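Local coordinates for protein sortase (Actinomyces oris, PDB 2XWG) that probably works as a class C sortase, a cysteine transpeptidase that joins fimbrial subunits during fimbrial assembly, and binds calcium, at residues I74-L79 with S220-V225; H118-R123 with G130-T135; G150-S155 with M159-N164. All blocks are in the same frame, centred on the assembly; numbering follows the deposited sequence.

Interaction 1 ties the lid loop to strand 221-229, and both other contacts touch it. Interactions 1 and 2 share a calcium ion: Pro77 O and Thr120 OG1, 3.7 Å apart, both bind it, together with Glu80 O and two waters; the centres of interactions 1 and 2 lie about 12 Å apart. Trp78 of interaction 1 also reaches interaction 3, with its NE1 3.4 Å from ND1 of His151, a predicted catalytic residue; the centres of interactions 1 and 3 are about 13 Å apart. Interactions 2 and 3 do not touch, their nearest atoms being about 5 Å apart. The lid thus bridges the calcium site and the predicted His151-Cys213 centre.

Interaction 1: I74-L79 with S220-V225; sequences ILDPWL and SHRLLV. With CA (calcium ion), chain F.
The lid of a class C sortase, with its Asp-Pro-Trp motif at Asp76 to Trp78, is fastened over the predicted active site here by a salt bridge from Asp76 to Arg222 on strand 221-229. The guanidinium grips the carboxylate side-on with two nitrogens, one to each oxygen. Arg222 NE lies 2.7 Å from Asp76 OD1, which it meets on the syn side along a nearly straight bond (171°), and Arg222 NH2 lies 2.8 Å from Asp76 OD2. Both oxygens sit close to the guanidinium plane, yet the two flat groups are twisted 38° apart. With CG anti to the backbone N (chi1 -177°), the carboxylate of Asp76 reaches out to the arginine while OD2 also accepts from Trp78 N at 3.0 Å, closing an Asx turn. Trp78 N and Arg222 NH2 approach that oxygen from opposite faces of its plane. The indole of Trp78 runs past the arginine in the reverse direction, its CE3 3.7 Å from Arg222 NE, with Pro77 CB over one ring face. Beyond Arg222, Trp78 also touches the predicted nucleophile Cys213 and the ring of His151; the place of Arg222 beside Cys213 is consistent with that of the active-site arginine in sortases. Within the motif, Pro77 O binds a calcium ion at 2.5 Å. On the strand side, Arg222 NH1 turns back to its neighbour's carbonyl, bonding His221 O at 2.6 Å from above the carbonyl plane.

Interaction 2: H118-R123 with G130-T135; sequences HGTDSR and GHLFGT. With CA (calcium ion), chain F.
Thr120 and Leu132 meet at an angle, Leu132 CD1 lying against both branches of the threonine, 3.8 Å from Thr120 OG1 and 3.9 Å from Thr120 CG2. The threonine's two branches have different work. Thr120 OG1, set between the backbone N and the carbonyl carbon (chi1 55°), faces the calcium ion and binds it at 2.8 Å, whereas CG2 turns to the carbonyls of Gly130 and His131. OG1 is also hydrogen-bonded to a water, to which Phe133 N gives a weak bond. His118 and His131 point to the same face of the sheet as partners in a parallel bridge, but their polar ends part: His118 NE2 bonds to Glu95 O and His131 ND1 to the hydroxyl of Tyr92. This bridge joins strands 112-118 and 129-131, neighbours in the sheet linked through helix 122-127 as a beta-alpha-beta crossover. Just past the bridge, Gly119 N makes a weak, bent bond to His131 O (3.0 Å, 121°) and is also hydrogen-bonded to the hydroxyl of Tyr92. Gly119 O approaches within 3.2 Å of Gly130 CA, on the side where a side chain at Gly130 would collide with it. Farther along, a type II turn runs from Leu132 to Thr135. Leu132 O accepts twice there, from Thr135 N at 2.8 Å and, in the carbonyl plane on a lone pair, from Thr135 OG1 at 2.7 Å.

Interaction 3: G150-S155 with M159-N164; sequences GHTGLS and MFDNLN
Two hydrogen bonds join His151 and Gly153 to Phe160 and Asp161. Phe160 N donates to His151 O at 3.0 Å, arriving nearly along the C=O axis. Asp161 OD1 accepts from Gly153 N at 2.7 Å, on the syn side and little tilted from the carboxylate plane; CG lies beside the backbone N of Asp161 (chi1 -83°), which brings the carboxylate to Gly153 N. A water accepts from Leu154 N at 2.9 Å and lies 3.1 Å from Asp161 OD1. Replacing Asp161 by alanine removes the carboxylate, so Gly153 N is likely to lose its acceptor and the turn at Gly153 to be freer to shift. Among the van der Waals contacts, Thr152 sets CG2 3.6 Å from Asp161 OD1, while its hydroxyl is bonded outside, to Thr212 OG1. Phe160 brings CD2 within 3.4 Å of Gly150 CA, where a side chain would collide with the ring; Leu163 lies over one ring face. Leu154 CD2 rests 4.3 Å from Met159 CG, and Met159 CB packs on His151 O. These bonds fold back the loop following strand 144-149, the one that in sortases carries the active-site histidine, here probably His151, with the side chain of Thr152 about 5 Å from that of the predicted nucleophile Cys213.

Interaction 1: I74-L79 with S220-V225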
loop_
_atom_site.group_PDB
_atom_site.type_symbol
_atom_site.label_atom_id
_atom_site.label_comp_id
_atom_site.label_asym_id
_atom_site.label_seq_id
_atom_site.Cartn_x
_atom_site.Cartn_y
_atom_site.Cartn_z
ATOM N N ILE A 74 -10.298 -7.162 6.436
ATOM C CA ILE A 74 -9.629 -5.873 6.313
ATOM C C ILE A 74 -10.645 -4.742 6.258
ATOM O O ILE A 74 -11.414 -4.635 5.314
ATOM C CB ILE A 74 -8.710 -5.787 5.085
ATOM C CG1 ILE A 74 -8.921 -6.981 4.165
ATOM C CG2 ILE A 74 -7.261 -5.704 5.529
ATOM C CD1 ILE A 74 -8.015 -6.967 2.954
ATOM N N LEU A 75 -10.633 -3.905 7.291
ATOM C CA LEU A 75 -11.529 -2.759 7.402
ATOM C C LEU A 75 -11.025 -1.563 6.568
ATOM O O LEU A 75 -9.831 -1.471 6.279
ATOM C CB LEU A 75 -11.663 -2.365 8.880
ATOM C CG LEU A 75 -12.446 -3.273 9.850
ATOM C CD1 LEU A 75 -13.879 -2.775 10.091
ATOM C CD2 LEU A 75 -12.458 -4.746 9.413
ATOM N N ASP A 76 -11.924 -0.656 6.176
ATOM C CA ASP A 76 -11.527 0.568 5.469
ATOM C C ASP A 76 -10.369 1.310 6.175
ATOM O O ASP A 76 -10.349 1.431 7.407
ATOM C CB ASP A 76 -12.731 1.495 5.309
ATOM C CG ASP A 76 -12.413 2.765 4.516
ATOM O OD1 ASP A 76 -12.122 2.692 3.291
ATOM O OD2 ASP A 76 -12.505 3.852 5.116
ATOM N N PRO A 77 -9.398 1.806 5.393
ATOM C CA PRO A 77 -8.272 2.546 5.980
ATOM C C PRO A 77 -8.700 3.773 6.789
ATOM O O PRO A 77 -7.982 4.155 7.706
ATOM C CB PRO A 77 -7.450 2.967 4.751
ATOM C CG PRO A 77 -7.780 1.932 3.711
ATOM C CD PRO A 77 -9.238 1.624 3.936
ATOM N N TRP A 78 -9.848 4.363 6.461
ATOM C CA TRP A 78 -10.286 5.604 7.098
ATOM C C TRP A 78 -11.309 5.422 8.210
ATOM O O TRP A 78 -11.768 6.392 8.800
ATOM C CB TRP A 78 -10.833 6.577 6.048
ATOM C CG TRP A 78 -9.767 7.077 5.110
ATOM C CD1 TRP A 78 -9.060 8.249 5.213
ATOM C CD2 TRP A 78 -9.265 6.411 3.945
ATOM N NE1 TRP A 78 -8.165 8.351 4.174
ATOM C CE2 TRP A 78 -8.271 7.240 3.383
ATOM C CE3 TRP A 78 -9.566 5.206 3.319
ATOM C CZ2 TRP A 78 -7.582 6.900 2.228
ATOM C CZ3 TRP A 78 -8.880 4.869 2.165
ATOM C CH2 TRP A 78 -7.898 5.714 1.633
ATOM N N LEU A 79 -11.668 4.181 8.495
ATOM C CA LEU A 79 -12.550 3.900 9.613
ATOM C C LEU A 79 -11.882 4.424 10.871
ATOM O O LEU A 79 -12.347 5.379 11.510
ATOM C CB LEU A 79 -12.751 2.393 9.763
ATOM C CG LEU A 79 -13.790 2.040 10.826
ATOM C CD1 LEU A 79 -15.181 2.345 10.256
ATOM C CD2 LEU A 79 -13.697 0.592 11.281
ATOM N N SER A 220 -17.349 9.595 -0.462
ATOM C CA SER A 220 -18.448 8.680 -0.218
ATOM C C SER A 220 -18.014 7.282 -0.607
ATOM O O SER A 220 -18.586 6.301 -0.142
ATOM C CB SER A 220 -19.668 9.073 -1.056
ATOM O OG SER A 220 -19.426 8.737 -2.411
ATOM N N HIS A 221 -17.004 7.193 -1.467
ATOM C CA HIS A 221 -16.486 5.896 -1.923
ATOM C C HIS A 221 -14.951 5.744 -1.788
ATOM O O HIS A 221 -14.307 6.514 -1.085
ATOM C CB HIS A 221 -16.918 5.634 -3.365
ATOM C CG HIS A 221 -18.399 5.491 -3.534
ATOM N ND1 HIS A 221 -19.243 6.576 -3.658
ATOM C CD2 HIS A 221 -19.190 4.392 -3.608
ATOM C CE1 HIS A 221 -20.487 6.151 -3.803
ATOM N NE2 HIS A 221 -20.483 4.830 -3.770
ATOM N N ARG A 222 -14.393 4.729 -2.454
ATOM C CA ARG A 222 -12.956 4.484 -2.509
ATOM C C ARG A 222 -12.539 4.150 -3.918
ATOM O O ARG A 222 -13.172 3.339 -4.560
ATOM C CB ARG A 222 -12.582 3.286 -1.653
ATOM C CG ARG A 222 -12.966 3.417 -0.222
ATOM C CD ARG A 222 -12.482 4.708 0.356
ATOM N NE ARG A 222 -12.864 4.772 1.761
ATOM C CZ ARG A 222 -13.641 5.713 2.282
ATOM N NH1 ARG A 222 -14.126 6.678 1.503
ATOM N NH2 ARG A 222 -13.923 5.696 3.581
ATOM N N LEU A 223 -11.454 4.743 -4.399
ATOM C CA LEU A 223 -10.937 4.377 -5.707
ATOM C C LEU A 223 -9.776 3.386 -5.541
ATOM O O LEU A 223 -8.834 3.655 -4.806
ATOM C CB LEU A 223 -10.512 5.628 -6.462
ATOM C CG LEU A 223 -9.581 5.373 -7.634
ATOM C CD1 LEU A 223 -10.392 4.794 -8.766
ATOM C CD2 LEU A 223 -8.910 6.670 -8.073
ATOM N N LEU A 224 -9.864 2.226 -6.192
ATOM C CA LEU A 224 -8.872 1.162 -6.048
ATOM C C LEU A 224 -8.210 0.942 -7.367
ATOM O O LEU A 224 -8.847 0.475 -8.295
ATOM C CB LEU A 224 -9.495 -0.171 -5.634
ATOM C CG LEU A 224 -10.439 -0.352 -4.434
ATOM C CD1 LEU A 224 -10.224 -1.707 -3.803
ATOM C CD2 LEU A 224 -10.290 0.692 -3.375
ATOM N N VAL A 225 -6.926 1.262 -7.448
ATOM C CA VAL A 225 -6.132 0.993 -8.625
ATOM C C VAL A 225 -5.218 -0.176 -8.287
ATOM O O VAL A 225 -4.420 -0.096 -7.355
ATOM C CB VAL A 225 -5.293 2.219 -9.009
ATOM C CG1 VAL A 225 -4.166 1.838 -9.986
ATOM C CG2 VAL A 225 -6.178 3.322 -9.582
HETATM CA CA CA F . -6.597 3.612 9.758
HETATM O O HOH W 1 -8.604 1.619 9.813
HETATM O O HOH W 2 -5.506 2.689 12.220
#

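Interaction 2: H118-R123 with G130-T135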
loop_
_atom_site.group_PDB
_atom_site.type_symbol
_atom_site.label_atom_id
_atom_site.label_comp_id
_atom_site.label_asym_id
_atom_site.label_seq_id
_atom_site.Cartn_x
_atom_site.Cartn_y
_atom_site.Cartn_z
ATOM N N HIS A 118 4.531 2.535 7.909
ATOM C CA HIS A 118 3.685 1.550 8.573
ATOM C C HIS A 118 2.368 2.189 8.980
ATOM O O HIS A 118 2.365 3.258 9.575
ATOM C CB HIS A 118 4.358 1.067 9.861
ATOM C CG HIS A 118 5.539 0.172 9.648
ATOM N ND1 HIS A 118 6.812 0.657 9.439
ATOM C CD2 HIS A 118 5.645 -1.179 9.651
ATOM C CE1 HIS A 118 7.644 -0.357 9.296
ATOM N NE2 HIS A 118 6.959 -1.482 9.414
ATOM N N GLY A 119 1.260 1.518 8.701
ATOM C CA GLY A 119 -0.040 1.904 9.237
ATOM C C GLY A 119 -0.803 2.990 8.487
ATOM O O GLY A 119 -0.281 3.601 7.543
ATOM N N THR A 120 -2.037 3.248 8.923
ATOM C CA THR A 120 -2.873 4.220 8.243
ATOM C C THR A 120 -3.584 5.149 9.222
ATOM O O THR A 120 -4.679 5.649 8.959
ATOM C CB THR A 120 -3.906 3.525 7.326
ATOM O OG1 THR A 120 -4.663 2.588 8.098
ATOM C CG2 THR A 120 -3.207 2.780 6.215
ATOM N N ASP A 121 -2.957 5.387 10.360
ATOM C CA ASP A 121 -3.496 6.353 11.296
ATOM C C ASP A 121 -3.442 7.722 10.653
ATOM O O ASP A 121 -2.714 7.933 9.689
ATOM C CB ASP A 121 -2.674 6.345 12.567
ATOM C CG ASP A 121 -1.246 6.632 12.294
ATOM O OD1 ASP A 121 -0.541 5.735 11.755
ATOM O OD2 ASP A 121 -0.844 7.773 12.583
ATOM N N SER A 122 -4.215 8.655 11.184
ATOM C CA SER A 122 -4.341 9.970 10.578
ATOM C C SER A 122 -2.990 10.697 10.494
ATOM O O SER A 122 -2.714 11.354 9.504
ATOM C CB SER A 122 -5.370 10.806 11.334
ATOM O OG SER A 122 -4.861 11.220 12.596
ATOM N N ARG A 123 -2.136 10.564 11.506
ATOM C CA ARG A 123 -0.852 11.254 11.480
ATOM C C ARG A 123 -0.015 10.733 10.318
ATOM O O ARG A 123 0.628 11.511 9.605
ATOM C CB ARG A 123 -0.057 11.057 12.791
ATOM C CG ARG A 123 -0.563 11.814 14.025
ATOM C CD ARG A 123 -0.897 10.838 15.176
ATOM N NE ARG A 123 -2.039 9.984 14.819
ATOM C CZ ARG A 123 -3.288 10.170 15.253
ATOM N NH1 ARG A 123 -3.566 11.170 16.095
ATOM N NH2 ARG A 123 -4.255 9.347 14.854
ATOM N N GLY A 130 0.411 5.531 3.494
ATOM C CA GLY A 130 0.358 4.607 4.612
ATOM C C GLY A 130 0.115 3.199 4.120
ATOM O O GLY A 130 -0.673 2.976 3.211
ATOM N N HIS A 131 0.794 2.236 4.715
ATOM C CA HIS A 131 0.608 0.849 4.338
ATOM C C HIS A 131 -0.408 0.155 5.228
ATOM O O HIS A 131 -0.358 0.272 6.459
ATOM C CB HIS A 131 1.910 0.103 4.448
ATOM C CG HIS A 131 1.745 -1.369 4.302
ATOM N ND1 HIS A 131 1.729 -2.223 5.382
ATOM C CD2 HIS A 131 1.554 -2.135 3.205
ATOM C CE1 HIS A 131 1.557 -3.462 4.953
ATOM N NE2 HIS A 131 1.447 -3.434 3.637
ATOM N N LEU A 132 -1.320 -0.589 4.605
ATOM C CA LEU A 132 -2.476 -1.116 5.321
ATOM C C LEU A 132 -2.167 -2.365 6.139
ATOM O O LEU A 132 -2.069 -3.466 5.588
ATOM C CB LEU A 132 -3.625 -1.381 4.359
ATOM C CG LEU A 132 -4.957 -1.642 5.039
ATOM C CD1 LEU A 132 -5.229 -0.548 6.043
ATOM C CD2 LEU A 132 -6.061 -1.695 4.027
ATOM N N PHE A 133 -2.026 -2.179 7.455
ATOM C CA PHE A 133 -1.788 -3.281 8.371
ATOM C C PHE A 133 -2.836 -4.351 8.144
ATOM O O PHE A 133 -4.035 -4.084 8.163
ATOM C CB PHE A 133 -1.807 -2.799 9.816
ATOM C CG PHE A 133 -1.703 -3.906 10.844
ATOM C CD1 PHE A 133 -0.532 -4.643 10.981
ATOM C CD2 PHE A 133 -2.766 -4.177 11.699
ATOM C CE1 PHE A 133 -0.426 -5.653 11.931
ATOM C CE2 PHE A 133 -2.674 -5.181 12.648
ATOM C CZ PHE A 133 -1.488 -5.922 12.770
ATOM N N GLY A 134 -2.375 -5.569 7.902
ATOM C CA GLY A 134 -3.268 -6.645 7.547
ATOM C C GLY A 134 -2.964 -7.129 6.155
ATOM O O GLY A 134 -3.306 -8.258 5.819
ATOM N N THR A 135 -2.325 -6.286 5.341
ATOM C CA THR A 135 -1.985 -6.682 3.971
ATOM C C THR A 135 -0.486 -6.984 3.863
ATOM O O THR A 135 0.267 -6.728 4.798
ATOM C CB THR A 135 -2.402 -5.616 2.938
ATOM O OG1 THR A 135 -1.602 -4.442 3.100
ATOM C CG2 THR A 135 -3.847 -5.238 3.142
HETATM CA CA CA F . -6.597 3.612 9.758
HETATM O O HOH W 3 -3.551 0.212 9.194
HETATM O O HOH W 2 -5.506 2.689 12.220
HETATM O O HOH W 1 -8.604 1.619 9.813
#

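Interaction 3: G150-S155 with M159-N164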
loop_
_atom_site.group_PDB
_atom_site.type_symbol
_atom_site.label_atom_id
_atom_site.label_comp_id
_atom_site.label_asym_id
_atom_site.label_seq_id
_atom_site.Cartn_x
_atom_site.Cartn_y
_atom_site.Cartn_z
ATOM N N GLY A 150 -3.552 6.467 0.494
ATOM C CA GLY A 150 -3.202 7.866 0.350
ATOM C C GLY A 150 -4.417 8.771 0.225
ATOM O O GLY A 150 -5.359 8.444 -0.468
ATOM N N HIS A 151 -4.382 9.923 0.887
ATOM C CA HIS A 151 -5.476 10.885 0.874
ATOM C C HIS A 151 -5.771 11.381 -0.519
ATOM O O HIS A 151 -4.918 11.350 -1.395
ATOM C CB HIS A 151 -5.119 12.111 1.714
ATOM C CG HIS A 151 -5.331 11.939 3.189
ATOM N ND1 HIS A 151 -6.425 11.294 3.720
ATOM C CD2 HIS A 151 -4.591 12.349 4.248
ATOM C CE1 HIS A 151 -6.357 11.312 5.039
ATOM N NE2 HIS A 151 -5.250 11.945 5.386
ATOM N N THR A 152 -7.016 11.797 -0.714
ATOM C CA THR A 152 -7.396 12.741 -1.751
ATOM C C THR A 152 -8.024 13.900 -0.995
ATOM O O THR A 152 -8.815 13.670 -0.065
ATOM C CB THR A 152 -8.458 12.158 -2.687
ATOM O OG1 THR A 152 -7.858 11.235 -3.600
ATOM C CG2 THR A 152 -9.080 13.249 -3.487
ATOM N N GLY A 153 -7.658 15.132 -1.355
ATOM C CA GLY A 153 -8.269 16.317 -0.768
ATOM C C GLY A 153 -7.631 16.939 0.483
ATOM O O GLY A 153 -8.158 17.912 1.061
ATOM N N LEU A 154 -6.488 16.418 0.910
ATOM C CA LEU A 154 -5.877 16.922 2.135
ATOM C C LEU A 154 -5.621 18.420 1.962
ATOM O O LEU A 154 -5.658 19.179 2.933
ATOM C CB LEU A 154 -4.593 16.158 2.439
ATOM C CG LEU A 154 -3.857 16.433 3.748
ATOM C CD1 LEU A 154 -4.731 16.038 4.890
ATOM C CD2 LEU A 154 -2.536 15.643 3.779
ATOM N N SER A 155 -5.408 18.821 0.704
ATOM C CA SER A 155 -5.095 20.203 0.293
ATOM C C SER A 155 -3.674 20.725 0.669
ATOM O O SER A 155 -2.960 21.294 -0.181
ATOM C CB SER A 155 -6.174 21.175 0.760
ATOM O OG SER A 155 -6.043 22.450 0.146
ATOM N N MET A 159 -0.673 14.218 -2.138
ATOM C CA MET A 159 -0.772 12.782 -1.886
ATOM C C MET A 159 -1.269 12.050 -3.114
ATOM O O MET A 159 -0.603 12.095 -4.150
ATOM C CB MET A 159 -1.635 12.473 -0.672
ATOM C CG MET A 159 -1.082 13.049 0.618
ATOM S SD MET A 159 0.688 12.681 0.819
ATOM C CE MET A 159 0.980 13.326 2.453
ATOM N N PHE A 160 -2.425 11.390 -3.010
ATOM C CA PHE A 160 -2.977 10.548 -4.103
ATOM C C PHE A 160 -4.151 11.219 -4.847
ATOM O O PHE A 160 -5.019 10.533 -5.438
ATOM C CB PHE A 160 -3.480 9.208 -3.547
ATOM C CG PHE A 160 -2.416 8.128 -3.440
ATOM C CD1 PHE A 160 -1.122 8.357 -3.857
ATOM C CD2 PHE A 160 -2.731 6.884 -2.917
ATOM C CE1 PHE A 160 -0.167 7.369 -3.787
ATOM C CE2 PHE A 160 -1.777 5.888 -2.835
ATOM C CZ PHE A 160 -0.494 6.134 -3.272
ATOM N N ASP A 161 -4.185 12.550 -4.814
ATOM C CA ASP A 161 -5.280 13.289 -5.434
ATOM C C ASP A 161 -5.528 12.785 -6.849
ATOM O O ASP A 161 -6.682 12.560 -7.279
ATOM C CB ASP A 161 -4.961 14.781 -5.496
ATOM C CG ASP A 161 -5.279 15.503 -4.218
ATOM O OD1 ASP A 161 -5.877 14.879 -3.320
ATOM O OD2 ASP A 161 -4.939 16.704 -4.112
ATOM N N ASN A 162 -4.451 12.599 -7.584
ATOM C CA ASN A 162 -4.587 12.326 -8.999
ATOM C C ASN A 162 -4.573 10.853 -9.348
ATOM O O ASN A 162 -4.276 10.473 -10.482
ATOM C CB ASN A 162 -3.534 13.100 -9.762
ATOM C CG ASN A 162 -3.596 14.568 -9.441
ATOM O OD1 ASN A 162 -4.687 15.170 -9.415
ATOM N ND2 ASN A 162 -2.441 15.153 -9.137
ATOM N N LEU A 163 -4.894 10.013 -8.374
ATOM C CA LEU A 163 -5.026 8.598 -8.669
ATOM C C LEU A 163 -6.069 8.401 -9.767
ATOM O O LEU A 163 -5.929 7.501 -10.593
ATOM C CB LEU A 163 -5.406 7.823 -7.399
ATOM C CG LEU A 163 -4.720 6.462 -7.239
ATOM C CD1 LEU A 163 -3.229 6.663 -7.312
ATOM C CD2 LEU A 163 -5.101 5.804 -5.932
ATOM N N ASN A 164 -7.101 9.253 -9.788
ATOM C CA ASN A 164 -8.152 9.185 -10.808
ATOM C C ASN A 164 -7.735 9.534 -12.241
ATOM O O ASN A 164 -8.603 9.690 -13.090
ATOM C CB ASN A 164 -9.343 10.064 -10.410
ATOM C CG ASN A 164 -8.937 11.510 -10.184
ATOM O OD1 ASN A 164 -7.878 11.943 -10.633
ATOM N ND2 ASN A 164 -9.770 12.258 -9.477
HETATM O O HOH W 4 -4.402 15.071 -0.548
#